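Local coordinates for protein inositol-3-phosphate synthase (PDB 1VKO) that binds nicotinamide-adenine-dinucleotide in a Rossmann-type NAD-binding domain and assembles from four copies of its chain, at residues S343-E348 with C422-G427; S289-A294 with E314-F319; T125-Y130 with Q137-F142. All blocks are in the same frame, centred on the assembly; numbering follows the deposited sequence.

Contact 1 (S343-E348 with C422-G427)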
loop_
_atom_site.group_PDB
_atom_site.type_symbol
_atom_site.label_atom_id
_atom_site.label_comp_id
_atom_site.label_asym_id
_atom_site.label_seq_id
_atom_site.Cartn_x
_atom_site.Cartn_y
_atom_site.Cartn_z
ATOM N N SER A 343 -23.700 1.186 1.230
ATOM C CA SER A 343 -23.531 1.806 -0.086
ATOM C C SER A 343 -23.958 0.929 -1.281
ATOM O O SER A 343 -23.786 1.345 -2.431
ATOM C CB SER A 343 -22.064 2.250 -0.302
ATOM O OG SER A 343 -21.439 2.799 0.855
ATOM N N GLY A 344 -24.475 -0.277 -1.040
ATOM C CA GLY A 344 -24.900 -1.164 -2.137
ATOM C C GLY A 344 -23.836 -1.981 -2.876
ATOM O O GLY A 344 -23.978 -2.283 -4.106
ATOM N N MET A 345 -22.815 -2.378 -2.110
ATOM C CA MET A 345 -21.567 -3.015 -2.568
ATOM C C MET A 345 -21.379 -4.404 -1.944
ATOM O O MET A 345 -21.477 -4.548 -0.724
ATOM C CB MET A 345 -20.363 -2.159 -2.114
ATOM C CG MET A 345 -19.542 -1.516 -3.202
ATOM S SD MET A 345 -19.815 0.238 -3.529
ATOM C CE MET A 345 -18.962 0.932 -2.104
ATOM N N LYS A 346 -21.037 -5.401 -2.760
ATOM C CA LYS A 346 -20.816 -6.795 -2.286
ATOM C C LYS A 346 -19.344 -7.110 -2.017
ATOM O O LYS A 346 -18.602 -7.352 -2.959
ATOM C CB LYS A 346 -21.342 -7.791 -3.326
ATOM C CG LYS A 346 -21.630 -9.195 -2.807
ATOM C CD LYS A 346 -22.048 -10.099 -3.983
ATOM C CE LYS A 346 -22.103 -11.581 -3.579
ATOM N NZ LYS A 346 -20.916 -11.961 -2.715
ATOM N N PRO A 347 -18.917 -7.114 -0.747
ATOM C CA PRO A 347 -17.616 -7.685 -0.381
ATOM C C PRO A 347 -17.512 -9.117 -0.902
ATOM O O PRO A 347 -18.410 -9.924 -0.667
ATOM C CB PRO A 347 -17.650 -7.703 1.144
ATOM C CG PRO A 347 -18.606 -6.578 1.512
ATOM C CD PRO A 347 -19.645 -6.584 0.423
ATOM N N GLU A 348 -16.438 -9.414 -1.632
ATOM C CA GLU A 348 -16.261 -10.720 -2.267
ATOM C C GLU A 348 -15.113 -11.517 -1.624
ATOM O O GLU A 348 -15.090 -12.764 -1.645
ATOM C CB GLU A 348 -15.953 -10.528 -3.754
ATOM C CG GLU A 348 -17.044 -9.853 -4.552
ATOM C CD GLU A 348 -18.171 -10.796 -4.928
ATOM O OE1 GLU A 348 -18.543 -11.685 -4.132
ATOM O OE2 GLU A 348 -18.688 -10.637 -6.035
ATOM N N CYS A 422 -14.497 -5.914 -3.699
ATOM C CA CYS A 422 -15.940 -5.838 -3.751
ATOM C C CYS A 422 -16.349 -5.928 -5.174
ATOM O O CYS A 422 -15.606 -5.525 -6.059
ATOM C CB CYS A 422 -16.441 -4.503 -3.182
ATOM S SG CYS A 422 -16.124 -4.379 -1.425
ATOM N N SER A 423 -17.542 -6.462 -5.387
ATOM C CA SER A 423 -18.233 -6.321 -6.668
ATOM C C SER A 423 -19.223 -5.139 -6.567
ATOM O O SER A 423 -19.955 -4.968 -5.577
ATOM C CB SER A 423 -18.910 -7.634 -7.082
ATOM O OG SER A 423 -19.569 -8.221 -5.970
ATOM N N ILE A 424 -19.181 -4.294 -7.589
ATOM C CA ILE A 424 -19.973 -3.059 -7.658
ATOM C C ILE A 424 -20.889 -3.137 -8.902
ATOM O O ILE A 424 -21.118 -4.222 -9.423
ATOM C CB ILE A 424 -18.998 -1.809 -7.655
ATOM C CG1 ILE A 424 -18.012 -1.844 -8.840
ATOM C CG2 ILE A 424 -18.180 -1.721 -6.286
ATOM C CD1 ILE A 424 -17.293 -0.511 -9.134
ATOM N N PHE A 425 -21.406 -1.998 -9.358
ATOM C CA PHE A 425 -22.200 -1.872 -10.578
ATOM C C PHE A 425 -21.708 -2.676 -11.818
ATOM O O PHE A 425 -20.540 -2.568 -12.239
ATOM C CB PHE A 425 -22.286 -0.378 -10.929
ATOM C CG PHE A 425 -23.362 -0.034 -11.963
ATOM C CD1 PHE A 425 -24.701 -0.322 -11.724
ATOM C CD2 PHE A 425 -23.028 0.630 -13.143
ATOM C CE1 PHE A 425 -25.695 0.015 -12.666
ATOM C CE2 PHE A 425 -24.016 0.990 -14.081
ATOM C CZ PHE A 425 -25.350 0.675 -13.832
ATOM N N MET A 426 -22.612 -3.462 -12.403
ATOM C CA MET A 426 -22.371 -4.138 -13.694
ATOM C C MET A 426 -21.128 -5.033 -13.697
ATOM O O MET A 426 -20.359 -5.045 -14.693
ATOM C CB MET A 426 -22.261 -3.122 -14.856
ATOM C CG MET A 426 -23.543 -2.374 -15.236
ATOM S SD MET A 426 -24.787 -3.343 -16.036
ATOM C CE MET A 426 -24.064 -3.639 -17.618
ATOM N N GLY A 427 -20.909 -5.735 -12.571
ATOM C CA GLY A 427 -19.854 -6.764 -12.469
ATOM C C GLY A 427 -18.450 -6.176 -12.492
ATOM O O GLY A 427 -17.434 -6.896 -12.556
#
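Ser423 and Glu348 meet through their polar ends: the hydroxyl OG of Ser423 donates a hydrogen bond to OE2 of Glu348, 2.6 Å away, reaching the carboxylate from above its plane. In Ser423 the first torsion (44°) sets OG between the backbone N and the carbonyl carbon. Glu348 is bent at chi2, and its other oxygen, OE1, takes a salt bridge from NZ of Lys346 at 2.8 Å, again from above the plane. The two donors therefore grip one oxygen each. Between these ends the lysine's own chain passes close to the serine, with Lys346 CB 3.2 Å from Ser423 OG.

Lys346 and Ser423 are an antiparallel hydrogen-bonded pair: Lys346 N lies 3.0 Å from Ser423 O, and Ser423 N is 2.8 Å from Lys346 O. Pro347 and Cys422 follow as a non-hydrogen-bonded pair with their side chains on the other face, where SG of Cys422 rests 3.8 Å from CA of Pro347. Beyond the strand ends, Met345 and Ile424 lie side by side and point the same way, with Met345 CG a tight 3.4 Å from Ile424 CG2.

The Cys422 face packs on helix 329-342, which ends in a Schellman motif at Gly344, while strand 413-423, which ends here, lies between strands 346-356 and 429-439 of the mixed sheet.

Contact 2 (S289-A294 with E314-F319)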
loop_
_atom_site.group_PDB
_atom_site.type_symbol
_atom_site.label_atom_id
_atom_site.label_comp_id
_atom_site.label_asym_id
_atom_site.label_seq_id
_atom_site.Cartn_x
_atom_site.Cartn_y
_atom_site.Cartn_z
ATOM N N SER A 289 -14.727 -13.308 41.022
ATOM C CA SER A 289 -15.184 -11.935 40.819
ATOM C C SER A 289 -16.650 -11.884 41.164
ATOM O O SER A 289 -17.070 -11.074 42.002
ATOM C CB SER A 289 -14.973 -11.483 39.360
ATOM O OG SER A 289 -13.626 -11.667 38.976
ATOM N N ILE A 290 -17.409 -12.769 40.526
ATOM C CA ILE A 290 -18.843 -12.807 40.701
ATOM C C ILE A 290 -19.179 -13.093 42.145
ATOM O O ILE A 290 -19.936 -12.341 42.748
ATOM C CB ILE A 290 -19.494 -13.856 39.779
ATOM C CG1 ILE A 290 -19.331 -13.444 38.324
ATOM C CG2 ILE A 290 -20.959 -14.010 40.135
ATOM C CD1 ILE A 290 -19.421 -14.630 37.355
ATOM N N LEU A 291 -18.591 -14.145 42.707
ATOM C CA LEU A 291 -18.861 -14.509 44.108
ATOM C C LEU A 291 -18.589 -13.385 45.097
ATOM O O LEU A 291 -19.230 -13.317 46.128
ATOM C CB LEU A 291 -18.150 -15.821 44.515
ATOM C CG LEU A 291 -18.668 -16.998 43.685
ATOM C CD1 LEU A 291 -17.764 -18.123 43.854
ATOM C CD2 LEU A 291 -20.038 -17.399 44.109
ATOM N N GLU A 292 -17.678 -12.482 44.741
ATOM C CA GLU A 292 -17.383 -11.277 45.541
ATOM C C GLU A 292 -18.103 -9.997 45.110
ATOM O O GLU A 292 -17.754 -8.903 45.565
ATOM C CB GLU A 292 -15.885 -11.017 45.528
ATOM C CG GLU A 292 -15.077 -12.102 46.206
ATOM C CD GLU A 292 -15.443 -12.245 47.672
ATOM O OE1 GLU A 292 -15.934 -11.241 48.247
ATOM O OE2 GLU A 292 -15.245 -13.350 48.239
ATOM N N GLY A 293 -19.083 -10.107 44.220
ATOM C CA GLY A 293 -19.820 -8.920 43.795
ATOM C C GLY A 293 -19.076 -7.938 42.894
ATOM O O GLY A 293 -19.583 -6.841 42.618
ATOM N N ALA A 294 -17.879 -8.329 42.444
ATOM C CA ALA A 294 -17.128 -7.621 41.382
ATOM C C ALA A 294 -17.605 -8.019 39.985
ATOM O O ALA A 294 -18.005 -9.160 39.755
ATOM C CB ALA A 294 -15.631 -7.890 41.504
ATOM N N GLU A 314 -25.885 -13.929 36.473
ATOM C CA GLU A 314 -27.321 -13.578 36.567
ATOM C C GLU A 314 -27.775 -13.759 38.025
ATOM O O GLU A 314 -28.451 -12.909 38.595
ATOM C CB GLU A 314 -28.213 -14.432 35.620
ATOM C CG GLU A 314 -28.347 -13.966 34.153
ATOM C CD GLU A 314 -28.826 -15.070 33.173
ATOM O OE1 GLU A 314 -28.930 -16.268 33.559
ATOM O OE2 GLU A 314 -29.086 -14.752 31.984
ATOM N N ARG A 315 -27.367 -14.875 38.616
ATOM C CA ARG A 315 -27.785 -15.259 39.952
ATOM C C ARG A 315 -27.176 -14.381 41.021
ATOM O O ARG A 315 -27.735 -14.253 42.105
ATOM C CB ARG A 315 -27.410 -16.713 40.207
ATOM C CG ARG A 315 -28.578 -17.553 40.702
ATOM C CD ARG A 315 -28.361 -19.047 40.567
ATOM N NE ARG A 315 -27.180 -19.468 41.308
ATOM C CZ ARG A 315 -26.688 -20.689 41.261
ATOM N NH1 ARG A 315 -27.295 -21.587 40.492
ATOM N NH2 ARG A 315 -25.597 -21.014 41.966
ATOM N N HIS A 316 -26.041 -13.766 40.731
ATOM C CA HIS A 316 -25.343 -12.969 41.749
ATOM C C HIS A 316 -25.445 -11.461 41.546
ATOM O O HIS A 316 -24.884 -10.682 42.325
ATOM C CB HIS A 316 -23.891 -13.432 41.916
ATOM C CG HIS A 316 -23.734 -14.565 42.878
ATOM N ND1 HIS A 316 -23.971 -15.878 42.531
ATOM C CD2 HIS A 316 -23.383 -14.581 44.185
ATOM C CE1 HIS A 316 -23.769 -16.660 43.579
ATOM N NE2 HIS A 316 -23.411 -15.897 44.596
ATOM N N LYS A 317 -26.192 -11.067 40.514
ATOM C CA LYS A 317 -26.492 -9.664 40.228
ATOM C C LYS A 317 -25.259 -8.812 39.905
ATOM O O LYS A 317 -25.088 -7.676 40.382
ATOM C CB LYS A 317 -27.359 -9.052 41.343
ATOM C CG LYS A 317 -28.874 -9.124 41.091
ATOM C CD LYS A 317 -29.409 -10.555 40.947
ATOM C CE LYS A 317 -30.871 -10.640 41.415
ATOM N N VAL A 318 -24.429 -9.376 39.033
ATOM C CA VAL A 318 -23.171 -8.779 38.597
ATOM C C VAL A 318 -23.132 -8.750 37.050
ATOM O O VAL A 318 -23.834 -9.541 36.388
ATOM C CB VAL A 318 -22.037 -9.580 39.261
ATOM C CG1 VAL A 318 -21.144 -10.270 38.264
ATOM C CG2 VAL A 318 -21.300 -8.730 40.319
ATOM N N PHE A 319 -22.366 -7.827 36.467
ATOM C CA PHE A 319 -22.277 -7.744 34.997
ATOM C C PHE A 319 -21.063 -8.456 34.478
ATOM O O PHE A 319 -19.996 -8.386 35.100
ATOM C CB PHE A 319 -22.199 -6.296 34.478
ATOM C CG PHE A 319 -23.461 -5.497 34.657
ATOM C CD1 PHE A 319 -24.616 -5.816 33.953
ATOM C CD2 PHE A 319 -23.476 -4.392 35.496
ATOM C CE1 PHE A 319 -25.782 -5.063 34.123
ATOM C CE2 PHE A 319 -24.634 -3.636 35.673
ATOM C CZ PHE A 319 -25.781 -3.964 34.988
#
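Val318 pushes its two methyl groups against the chain that leaves helix 281-291. Its CG2 stands 3.4 Å from the carbonyl O of Gly293 and 3.4 Å from the carbonyl O of Ala294, while CG1 turns to Ile290, 3.7 Å from that residue's CG1. The valine's first torsion, 118°, lies close to eclipsed.

Ile290 divides its branches between two partners. CG1 is anti to the carbonyl carbon (chi1 -66°) and serves Val318; CG2, anti to the backbone N, goes instead to His316, 3.5 Å from its CB. The isoleucine and histidine side chains cross at about a right angle. Leu291 starts out away from the other segment, yet its CD2 swings back to the far end of the imidazole, 3.7 Å from NE2 of His316. Both methyl groups approach that ring obliquely. The other ring nitrogen, ND1, makes a weak hydrogen bond to Leu312 O, one turn back in its own helix.

Each helix finishes here in a Schellman motif. In the first, Gly293 has a positive phi, with Ala294 N bonded back to Ser289 O and Gly293 N to Ile290 O; in the second, Lys317 is the residue that leaves helical angles. Behind Ile290 the packing continues on Leu309, Leu312 and Ala313 of helix 307-316. The contact thus joins the C-terminal ends of two helices that lead into adjacent strands, 295-298 and 320-321, of the parallel, Rossmann-type sheet.

No hydrogen bond or salt bridge crosses between the segments; between them the contact is van der Waals packing, methyl groups against methyl groups, an imidazole and two carbonyl oxygens.

Contact 3 (T125-Y130 with Q137-F142); sequences TVHLGY and QIFVPF
Stacking comes first on one face of this hairpin, where the rings of His127 and Phe139 form an offset stack, centroids 4.4 Å apart and planes only 9° from parallel. CZ of Phe139 sits over one face of the imidazole toward its rim, 3.6 Å from His127 CG. With CG anti to the backbone N (chi1 -166°), the imidazole starts out beside the carbonyl carbon.

Among the polar contacts, His127 NE2 donates to Gln137 OE1 at 2.9 Å. The oxygen lies in the plane of the imidazole, but the N-H arrives from above the amide plane, with ring and amide planes 84° apart. The same OE1 also faces the edge of the Tyr130 ring, 3.7 Å from CD1, and the amide NE2 of Gln137 bonds to Gln522 OE1. Thr125 OG1, which lies near Phe139, bonds to Ser387 O of the second subunit.

Backbone bonds pair Val126 with Val140 in both directions. Farther along, Leu128 N donates to Ile138 O and Ile138 N to Gly129 O at 2.6 Å. Leu128 and Gly129 thus stand together opposite Ile138, a beta bulge, and the backbone angles of Gly129 would jam a CB against the preceding carbonyl.

Apolar contacts gather around Leu128, whose CD2 presses against both methyls of Val140, a tight 3.4 Å from each of CG1 and CG2, and touches Ile138 CG2 at 3.5 Å. Val126 CG2 lies 4.0 Å from Phe142 CD1.

Chemically the hairpin is two-sided: aromatic and amide groups interlock on the His127 face, whereas branched aliphatic chains meet around Leu128. The bond to OE1 of Gln137 is consistent with a proton on NE2 of His127.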
loop_
_atom_site.group_PDB
_atom_site.type_symbol
_atom_site.label_atom_id
_atom_site.label_comp_id
_atom_site.label_asym_id
_atom_site.label_seq_id
_atom_site.Cartn_x
_atom_site.Cartn_y
_atom_site.Cartn_z
ATOM N N THR A 125 -17.489 13.092 21.077
ATOM C CA THR A 125 -18.577 14.042 21.298
ATOM C C THR A 125 -19.848 13.506 20.648
ATOM O O THR A 125 -19.811 12.601 19.796
ATOM C CB THR A 125 -18.274 15.435 20.778
ATOM O OG1 THR A 125 -17.977 15.344 19.388
ATOM C CG2 THR A 125 -17.008 16.063 21.459
ATOM N N VAL A 126 -20.971 14.067 21.088
ATOM C CA VAL A 126 -22.291 13.552 20.767
ATOM C C VAL A 126 -23.126 14.693 20.187
ATOM O O VAL A 126 -22.993 15.837 20.600
ATOM C CB VAL A 126 -22.947 12.952 22.045
ATOM C CG1 VAL A 126 -24.185 12.178 21.717
ATOM C CG2 VAL A 126 -21.945 12.048 22.777
ATOM N N HIS A 127 -23.978 14.377 19.229
ATOM C CA HIS A 127 -24.776 15.369 18.550
ATOM C C HIS A 127 -26.168 15.423 19.203
ATOM O O HIS A 127 -26.940 14.468 19.079
ATOM C CB HIS A 127 -24.867 14.985 17.080
ATOM C CG HIS A 127 -25.376 16.068 16.190
ATOM N ND1 HIS A 127 -26.002 15.801 14.989
ATOM C CD2 HIS A 127 -25.371 17.414 16.320
ATOM C CE1 HIS A 127 -26.354 16.939 14.415
ATOM N NE2 HIS A 127 -25.982 17.932 15.203
ATOM N N LEU A 128 -26.460 16.529 19.915
ATOM C CA LEU A 128 -27.799 16.806 20.481
ATOM C C LEU A 128 -28.738 17.555 19.529
ATOM O O LEU A 128 -29.961 17.569 19.752
ATOM C CB LEU A 128 -27.703 17.619 21.760
ATOM C CG LEU A 128 -26.849 17.249 22.972
ATOM C CD1 LEU A 128 -26.611 15.738 23.090
ATOM C CD2 LEU A 128 -25.550 17.976 22.837
ATOM N N GLY A 129 -28.175 18.197 18.498
ATOM C CA GLY A 129 -28.955 18.984 17.544
ATOM C C GLY A 129 -28.314 20.299 17.097
ATOM O O GLY A 129 -27.103 20.492 17.241
ATOM N N TYR A 130 -29.157 21.189 16.560
ATOM C CA TYR A 130 -28.799 22.497 16.020
ATOM C C TYR A 130 -29.435 23.666 16.805
ATOM O O TYR A 130 -30.636 23.641 17.128
ATOM C CB TYR A 130 -29.265 22.574 14.573
ATOM C CG TYR A 130 -28.856 23.850 13.869
ATOM C CD1 TYR A 130 -27.617 23.955 13.256
ATOM C CD2 TYR A 130 -29.717 24.938 13.796
ATOM C CE1 TYR A 130 -27.226 25.105 12.626
ATOM C CE2 TYR A 130 -29.331 26.104 13.154
ATOM C CZ TYR A 130 -28.082 26.180 12.572
ATOM O OH TYR A 130 -27.679 27.331 11.918
ATOM N N GLN A 137 -24.376 23.492 14.900
ATOM C CA GLN A 137 -24.531 22.115 15.387
ATOM C C GLN A 137 -23.949 21.993 16.816
ATOM O O GLN A 137 -22.853 22.481 17.109
ATOM C CB GLN A 137 -23.840 21.138 14.439
ATOM C CG GLN A 137 -24.396 21.079 13.004
ATOM C CD GLN A 137 -25.717 20.353 12.917
ATOM O OE1 GLN A 137 -26.549 20.452 13.818
ATOM N NE2 GLN A 137 -25.925 19.620 11.824
ATOM N N ILE A 138 -24.721 21.375 17.705
ATOM C CA ILE A 138 -24.359 21.234 19.111
ATOM C C ILE A 138 -23.771 19.856 19.369
ATOM O O ILE A 138 -24.469 18.845 19.300
ATOM C CB ILE A 138 -25.593 21.480 20.057
ATOM C CG1 ILE A 138 -26.118 22.918 19.925
ATOM C CG2 ILE A 138 -25.237 21.169 21.499
ATOM C CD1 ILE A 138 -25.128 24.028 20.387
ATOM N N PHE A 139 -22.483 19.844 19.696
ATOM C CA PHE A 139 -21.788 18.619 20.011
ATOM C C PHE A 139 -21.232 18.705 21.425
ATOM O O PHE A 139 -20.504 19.635 21.759
ATOM C CB PHE A 139 -20.663 18.408 19.000
ATOM C CG PHE A 139 -21.130 17.832 17.680
ATOM C CD1 PHE A 139 -21.175 16.444 17.478
ATOM C CD2 PHE A 139 -21.501 18.669 16.629
ATOM C CE1 PHE A 139 -21.597 15.904 16.262
ATOM C CE2 PHE A 139 -21.928 18.131 15.400
ATOM C CZ PHE A 139 -21.985 16.753 15.234
ATOM N N VAL A 140 -21.598 17.760 22.279
ATOM C CA VAL A 140 -21.063 17.782 23.629
ATOM C C VAL A 140 -20.218 16.550 23.888
ATOM O O VAL A 140 -20.442 15.491 23.265
ATOM C CB VAL A 140 -22.157 17.876 24.713
ATOM C CG1 VAL A 140 -22.923 19.203 24.591
ATOM C CG2 VAL A 140 -23.061 16.632 24.685
ATOM N N PRO A 141 -19.237 16.697 24.776
ATOM C CA PRO A 141 -18.458 15.562 25.219
ATOM C C PRO A 141 -19.402 14.489 25.768
ATOM O O PRO A 141 -20.354 14.792 26.505
ATOM C CB PRO A 141 -17.572 16.148 26.334
ATOM C CG PRO A 141 -17.456 17.617 25.979
ATOM C CD PRO A 141 -18.802 17.961 25.412
ATOM N N PHE A 142 -19.147 13.247 25.391
ATOM C CA PHE A 142 -19.800 12.131 25.995
ATOM C C PHE A 142 -19.869 12.244 27.532
ATOM O O PHE A 142 -20.895 11.897 28.142
ATOM C CB PHE A 142 -19.046 10.872 25.602
ATOM C CG PHE A 142 -19.766 9.616 25.943
ATOM C CD1 PHE A 142 -20.685 9.075 25.053
ATOM C CD2 PHE A 142 -19.534 8.971 27.161
ATOM C CE1 PHE A 142 -21.376 7.912 25.381
ATOM C CE2 PHE A 142 -20.205 7.809 27.495
ATOM C CZ PHE A 142 -21.136 7.280 26.604
#

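In the fold
From the N terminus, contact 3 comes first and closes the short turn of the hairpin 125-131/136-141. Contact 2 follows, closing a loop of 19 residues and joining the ends of helices 281-291 and 307-316; from there the chain enters neighbouring strands 295-298 and 320-321 of the parallel, Rossmann-type sheet. Contact 1 closes last, over 73 residues, where strands 346-356 and 413-423 pair in the mixed sheet. The three are in series: none nests in or crosses another. Contacts 1 and 2 lie on opposite sides of the chain's centre, their own centres 47 Å apart. Contacts 1 and 3 both touch the second subunit, whereas contact 2 meets no other chain.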